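Local atomic coordinates of pyridoxal kinase (Lactobacillus plantarum, PDB entry 3H74), a protein that probably catalyses the ATP-dependent phosphorylation of pyridoxal to pyridoxal 5'-phosphate, as a kinase of the ribokinase superfamily. Residues 157-162 and 176-181; 11-14 and 18-21; 27-32 and 265-270. One frame throughout, in Å; residues are numbered along the deposited sequence.

Interaction 1 (157-162 and 176-181); sequences PDLEVI and AVITDV
Leu159, in the first turn of helix 159-167, packs on Ile178 and Val181, which follow strand 175-176, one edge of the central sheet in this ribokinase-type α/β fold. The contact ties the start of that helix to the chain where it leaves strand 175-176 for the small antiparallel sheet of strands 178-183, 186-192 and 198-204. Leu159 CB leaves the backbone toward the 176-181 chain, but CB and CG serve as a stem and the two methyls of the fork do the touching. With chi2 at 171°, CD1 extends the chain away from CA and reaches Val181 CG1 tip to tip at 4.1 Å. The other branch, CD2, comes down obliquely on Ile178 CD1, 4.0 Å away. That same Ile178 CD1 also meets Ile162 CG2 at 4.0 Å, where the two isoleucine side chains cross at about a right angle. Ile178 and Ile162 both rest on Ala145 of helix 142-149 as well, and Ala190 of strand 186-192 touches both Leu159 and Val181. Asp158 caps the helix: its OD1 accepts from Glu160 N at 3.0 Å, the donor standing 36° above the carboxylate plane.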
# COMPACT_ATOMS: atom_id res chain seq x y z
N PRO A 157 -0.41 19.55 6.07
CA PRO A 157 -1.61 20.14 5.46
C PRO A 157 -2.79 20.13 6.43
O PRO A 157 -2.81 19.35 7.39
CB PRO A 157 -1.89 19.21 4.28
CG PRO A 157 -1.31 17.89 4.69
CD PRO A 157 -0.08 18.24 5.48
N ASP A 158 -3.76 21.00 6.17
CA ASP A 158 -5.00 21.06 6.92
C ASP A 158 -5.86 19.87 6.52
O ASP A 158 -6.40 19.83 5.41
CB ASP A 158 -5.73 22.38 6.65
CG ASP A 158 -6.92 22.60 7.57
OD1 ASP A 158 -7.42 21.63 8.18
OD2 ASP A 158 -7.36 23.76 7.68
N LEU A 159 -5.98 18.91 7.43
CA LEU A 159 -6.72 17.67 7.19
C LEU A 159 -8.20 17.92 6.91
O LEU A 159 -8.84 17.16 6.17
CB LEU A 159 -6.54 16.70 8.35
CG LEU A 159 -5.11 16.19 8.60
CD1 LEU A 159 -5.03 15.42 9.91
CD2 LEU A 159 -4.60 15.33 7.44
N GLU A 160 -8.74 19.00 7.48
CA GLU A 160 -10.13 19.41 7.23
C GLU A 160 -10.36 19.85 5.78
O GLU A 160 -11.49 19.88 5.31
CB GLU A 160 -10.54 20.53 8.20
CG GLU A 160 -10.29 20.23 9.68
CD GLU A 160 -11.35 19.34 10.30
OE1 GLU A 160 -12.41 19.13 9.68
OE2 GLU A 160 -11.12 18.85 11.43
N VAL A 161 -9.28 20.21 5.09
CA VAL A 161 -9.37 20.62 3.68
C VAL A 161 -8.93 19.50 2.73
O VAL A 161 -9.64 19.19 1.76
CB VAL A 161 -8.57 21.93 3.41
CG1 VAL A 161 -8.55 22.27 1.93
CG2 VAL A 161 -9.15 23.10 4.21
N ILE A 162 -7.78 18.88 3.01
CA ILE A 162 -7.21 17.88 2.09
C ILE A 162 -7.98 16.55 2.07
O ILE A 162 -8.17 15.97 1.00
CB ILE A 162 -5.67 17.71 2.30
CG1 ILE A 162 -5.05 16.92 1.14
CG2 ILE A 162 -5.33 17.09 3.66
CD1 ILE A 162 -3.56 17.18 0.94
N ALA A 176 -10.39 7.91 2.06
CA ALA A 176 -9.02 8.37 1.90
C ALA A 176 -8.35 8.36 3.28
O ALA A 176 -8.86 8.96 4.23
CB ALA A 176 -9.01 9.77 1.31
N VAL A 177 -7.24 7.65 3.38
CA VAL A 177 -6.50 7.56 4.64
C VAL A 177 -5.07 8.04 4.41
O VAL A 177 -4.33 7.42 3.65
CB VAL A 177 -6.47 6.10 5.16
CG1 VAL A 177 -5.73 6.02 6.48
CG2 VAL A 177 -7.88 5.54 5.29
N ILE A 178 -4.68 9.14 5.06
CA ILE A 178 -3.29 9.61 4.98
C ILE A 178 -2.49 8.91 6.08
O ILE A 178 -2.91 8.91 7.23
CB ILE A 178 -3.18 11.15 5.08
CG1 ILE A 178 -3.94 11.80 3.92
CG2 ILE A 178 -1.72 11.58 5.07
CD1 ILE A 178 -4.03 13.32 4.00
N THR A 179 -1.35 8.32 5.72
CA THR A 179 -0.69 7.32 6.59
C THR A 179 0.51 7.77 7.44
O THR A 179 1.02 6.99 8.25
CB THR A 179 -0.24 6.09 5.76
OG1 THR A 179 0.69 6.53 4.76
CG2 THR A 179 -1.44 5.40 5.10
N ASP A 180 0.94 9.01 7.27
CA ASP A 180 2.17 9.50 7.93
C ASP A 180 1.91 10.77 8.73
O ASP A 180 2.81 11.61 8.90
CB ASP A 180 3.26 9.75 6.88
CG ASP A 180 2.87 10.82 5.86
OD1 ASP A 180 1.71 11.29 5.90
OD2 ASP A 180 3.72 11.20 5.03
N VAL A 181 0.69 10.92 9.21
CA VAL A 181 0.33 12.11 9.96
C VAL A 181 0.98 12.05 11.33
O VAL A 181 0.83 11.07 12.06
CB VAL A 181 -1.20 12.26 10.09
CG1 VAL A 181 -1.56 13.45 10.97
CG2 VAL A 181 -1.85 12.42 8.73

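Interaction 2 (11-14 and 18-21); sequences DLSA and ISLS
Ser19 OG is gripped by three oxygens: Asp11 OD2 at 2.8 Å, the backbone Asp11 O at 2.9 Å, and a water. That water, water 1, donates to Ser19 OG from 2.7 Å. The hydroxyl has one proton for the two Asp11 acceptors, and the positions do not settle which receives it. Asp11 CB leaves the backbone away from the helix start, but chi1 of 56° swings the carboxylate back over the main chain, where OD2 can meet the serine. Asp11 O has another donor in Leu20 N, 3.1 Å away, which approaches nearly along the C=O axis with an N-H...O angle of 158°.

These bonds bridge the strand-to-helix connection of a beta-alpha-beta unit, where strand 4-13 gives way to helix 19-29 before the chain returns as strand 32-42. Ser19 has positive phi, and its N makes a weak bond to Asp215 OD2. Asp215 ends a GTGD motif, which in ribokinase relatives supplies the anion hole through its backbone and the catalytic base through this Asp; a similar role is probable here.

Two waters fill out the junction. Water 1 accepts from Ser13 N at 2.9 Å and from Ser21 N, linking Ser13 to Ser21 across the connection. Water 2 joins Ser13 OG and Ser13 O to Ile18 N. Ser21 OG turns back on its own segment and donates to a lone pair of Ile18 O in the carbonyl plane, at 2.7 Å. On the apolar flank Leu12 and Leu20 cross at about a right angle, Leu12 CD1 lying 4.0 Å from Leu20 CB.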
# COMPACT_ATOMS: atom_id res chain seq x y z
N ASP A 11 5.49 -4.49 -6.97
CA ASP A 11 6.80 -4.95 -7.41
C ASP A 11 7.28 -6.14 -6.60
O ASP A 11 6.92 -6.30 -5.43
CB ASP A 11 7.81 -3.81 -7.31
CG ASP A 11 7.89 -3.24 -5.91
OD1 ASP A 11 6.93 -2.59 -5.48
OD2 ASP A 11 8.90 -3.47 -5.20
N LEU A 12 8.10 -6.97 -7.23
CA LEU A 12 8.83 -8.02 -6.54
C LEU A 12 10.31 -7.77 -6.77
O LEU A 12 10.80 -7.82 -7.90
CB LEU A 12 8.45 -9.41 -7.07
CG LEU A 12 9.27 -10.57 -6.51
CD1 LEU A 12 9.12 -10.70 -5.00
CD2 LEU A 12 8.86 -11.87 -7.19
N SER A 13 11.04 -7.51 -5.68
CA SER A 13 12.50 -7.54 -5.72
C SER A 13 12.98 -8.80 -5.03
O SER A 13 12.55 -9.12 -3.90
CB SER A 13 13.13 -6.29 -5.10
OG SER A 13 12.47 -5.87 -3.93
N ALA A 14 13.87 -9.53 -5.68
CA ALA A 14 14.30 -10.81 -5.14
C ALA A 14 14.96 -10.61 -3.78
O ALA A 14 14.64 -11.31 -2.81
CB ALA A 14 15.25 -11.51 -6.12
N ILE A 18 10.88 -6.33 0.89
CA ILE A 18 9.80 -5.34 0.84
C ILE A 18 8.71 -5.84 -0.10
O ILE A 18 8.75 -6.98 -0.57
CB ILE A 18 10.33 -3.92 0.45
CG1 ILE A 18 10.90 -3.89 -0.98
CG2 ILE A 18 11.37 -3.42 1.46
CD1 ILE A 18 11.03 -2.48 -1.57
N SER A 19 7.72 -4.99 -0.33
CA SER A 19 6.68 -5.19 -1.36
C SER A 19 6.14 -6.63 -1.41
O SER A 19 5.71 -7.15 -0.38
CB SER A 19 7.15 -4.63 -2.71
OG SER A 19 8.38 -5.20 -3.12
N LEU A 20 6.16 -7.28 -2.57
CA LEU A 20 5.51 -8.58 -2.68
C LEU A 20 6.14 -9.64 -1.78
O LEU A 20 5.44 -10.51 -1.26
CB LEU A 20 5.53 -9.05 -4.13
CG LEU A 20 4.46 -10.04 -4.58
CD1 LEU A 20 3.04 -9.58 -4.22
CD2 LEU A 20 4.58 -10.20 -6.09
N SER A 21 7.45 -9.55 -1.58
CA SER A 21 8.14 -10.50 -0.69
C SER A 21 7.66 -10.43 0.76
O SER A 21 7.77 -11.41 1.50
CB SER A 21 9.65 -10.30 -0.74
OG SER A 21 10.06 -9.26 0.11
O HOH W 1 9.46 -7.71 -3.22
O HOH W 2 11.85 -7.41 -1.66

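Interaction 3 (27-32 and 265-270); sequences LTAMQY and DLLQAI
Ile270 and Met30 meet through their first torsions: chi1 of -74° at Ile270 sets CG2 anti to its own nitrogen and aimed at the end of helix 19-29, while chi1 of -62° at Met30, here selenomethionine, carries CG back beside its nitrogen and onto that methyl. Ile270 CG2 then lies 3.5 Å from Met30 CG, and the two side chains cross at about a right angle. The same methyl lies against Ala29 O, also at 3.5 Å. Further out, Ile270 CD1 flanks Met30 CG at 3.8 Å. The selenium itself is only at the margin, 4.2 Å from Ile270 CD1.

Ala29 makes the second part of the contact. Its CB points at helix 264-274 and settles between two residues one turn apart there, 3.7 Å from Leu267 CD2 and 3.8 Å from Ile270 CG2. The small side chain is consistent with the close backbones, Ala29 CA and Leu267 CA 6.6 Å apart.

Helix 19-29 ends here in a Schellman motif: Gln31, with positive phi, is the C-prime residue, Tyr32 N bonds to Leu27 O, and Gln31 N bonds to Thr28 O. The contact thus joins the C-terminal end of the first helix of the fold to the last helix of the chain. Ile270 also touches Trp241 of helix 231-251.

Between the segments, methyl and methylene groups and one backbone carbonyl meet by van der Waals contact, so shape rather than bond direction sets the fit; the helix-end carbonyls find partners beyond them, Ala29 O taking Asn274 ND2, farther along helix 264-274, and Met30 O taking Arg227 NE.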
# COMPACT_ATOMS: atom_id res chain seq x y z
N LEU A 27 -0.11 -11.91 4.10
CA LEU A 27 -1.47 -12.22 3.69
C LEU A 27 -1.74 -13.72 3.70
O LEU A 27 -2.85 -14.15 4.00
CB LEU A 27 -1.79 -11.55 2.36
CG LEU A 27 -1.95 -10.03 2.50
CD1 LEU A 27 -1.77 -9.34 1.16
CD2 LEU A 27 -3.28 -9.65 3.14
N THR A 28 -0.73 -14.52 3.40
CA THR A 28 -0.86 -15.97 3.56
C THR A 28 -1.15 -16.31 5.03
O THR A 28 -2.06 -17.09 5.32
CB THR A 28 0.40 -16.69 3.06
OG1 THR A 28 0.57 -16.42 1.67
CG2 THR A 28 0.29 -18.20 3.25
N ALA A 29 -0.42 -15.70 5.95
CA ALA A 29 -0.65 -15.95 7.37
C ALA A 29 -2.05 -15.54 7.79
O ALA A 29 -2.65 -16.14 8.68
CB ALA A 29 0.40 -15.24 8.22
N MSE A 30 -2.60 -14.53 7.13
CA MSE A 30 -3.96 -14.05 7.39
C MSE A 30 -5.02 -14.85 6.62
O MSE A 30 -6.12 -14.41 6.53
CB MSE A 30 -4.06 -12.54 7.04
CG MSE A 30 -3.09 -11.63 7.93
SE MSE A 30 -3.15 -9.66 7.64
CE MSE A 30 -5.09 -10.13 7.87
N GLN A 31 -4.64 -15.97 6.06
CA GLN A 31 -5.59 -16.96 5.54
C GLN A 31 -6.16 -16.53 4.14
O GLN A 31 -7.22 -16.90 3.77
CB GLN A 31 -6.70 -17.26 6.57
CG GLN A 31 -6.21 -17.41 8.04
CD GLN A 31 -7.40 -17.64 9.00
OE1 GLN A 31 -7.97 -18.51 8.81
NE2 GLN A 31 -7.85 -16.66 9.73
N TYR A 32 -5.39 -15.86 3.36
CA TYR A 32 -5.70 -15.60 1.98
C TYR A 32 -5.01 -16.54 1.02
O TYR A 32 -3.90 -16.87 1.22
CB TYR A 32 -5.33 -14.13 1.61
CG TYR A 32 -6.18 -13.09 2.31
CD1 TYR A 32 -7.38 -12.68 1.76
CD2 TYR A 32 -5.80 -12.58 3.52
CE1 TYR A 32 -8.17 -11.77 2.41
CE2 TYR A 32 -6.59 -11.68 4.17
CZ TYR A 32 -7.78 -11.28 3.60
OH TYR A 32 -8.60 -10.38 4.18
N ASP A 265 7.45 -11.01 14.58
CA ASP A 265 6.49 -10.64 15.61
C ASP A 265 5.12 -10.39 15.00
O ASP A 265 4.09 -10.73 15.57
CB ASP A 265 6.96 -9.42 16.42
CG ASP A 265 8.06 -9.75 17.41
OD1 ASP A 265 8.39 -10.93 17.59
OD2 ASP A 265 8.60 -8.79 18.02
N LEU A 266 5.12 -9.81 13.80
CA LEU A 266 3.88 -9.58 13.06
C LEU A 266 3.15 -10.89 12.72
O LEU A 266 1.95 -11.03 12.94
CB LEU A 266 4.17 -8.74 11.81
CG LEU A 266 3.00 -8.47 10.87
CD1 LEU A 266 1.80 -7.82 11.56
CD2 LEU A 266 3.46 -7.62 9.70
N LEU A 267 3.90 -11.86 12.20
CA LEU A 267 3.31 -13.16 11.89
C LEU A 267 2.72 -13.82 13.14
O LEU A 267 1.64 -14.42 13.09
CB LEU A 267 4.32 -14.08 11.20
CG LEU A 267 4.78 -13.63 9.81
CD1 LEU A 267 5.84 -14.57 9.28
CD2 LEU A 267 3.62 -13.54 8.82
N GLN A 268 3.44 -13.70 14.25
CA GLN A 268 2.97 -14.21 15.54
C GLN A 268 1.66 -13.55 15.99
O GLN A 268 0.77 -14.23 16.50
CB GLN A 268 4.07 -14.03 16.59
CG GLN A 268 3.78 -14.69 17.92
CD GLN A 268 4.83 -14.37 18.95
OE1 GLN A 268 5.24 -13.22 19.12
NE2 GLN A 268 5.29 -15.40 19.66
N ALA A 269 1.55 -12.24 15.80
CA ALA A 269 0.33 -11.52 16.15
C ALA A 269 -0.83 -11.91 15.25
O ALA A 269 -1.96 -12.04 15.72
CB ALA A 269 0.55 -10.01 16.11
N ILE A 270 -0.55 -12.11 13.97
CA ILE A 270 -1.56 -12.56 13.02
C ILE A 270 -2.11 -13.94 13.42
O ILE A 270 -3.33 -14.14 13.45
CB ILE A 270 -0.99 -12.59 11.59
CG1 ILE A 270 -0.83 -11.16 11.06
CG2 ILE A 270 -1.88 -13.43 10.69
CD1 ILE A 270 0.10 -11.02 9.88

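In the fold
Interactions 2 and 3 hold the two ends of helix 19-29, with centres about 17 Å apart: its start is tied to the preceding strand by polar bonds and waters, its end to a helix far along the chain mainly by apolar packing. Interaction 2 is the buried one and lies nearest the centre of the chain; interactions 1 and 3 are partly buried, farther out, and rest on aliphatic groups. Interaction 1 shares no element with the others and sits on the opposite side of the chain's centre from interaction 2, about 28 Å between their centres. Interaction 3 spans most of the sequence, whereas interactions 1 and 2 are local.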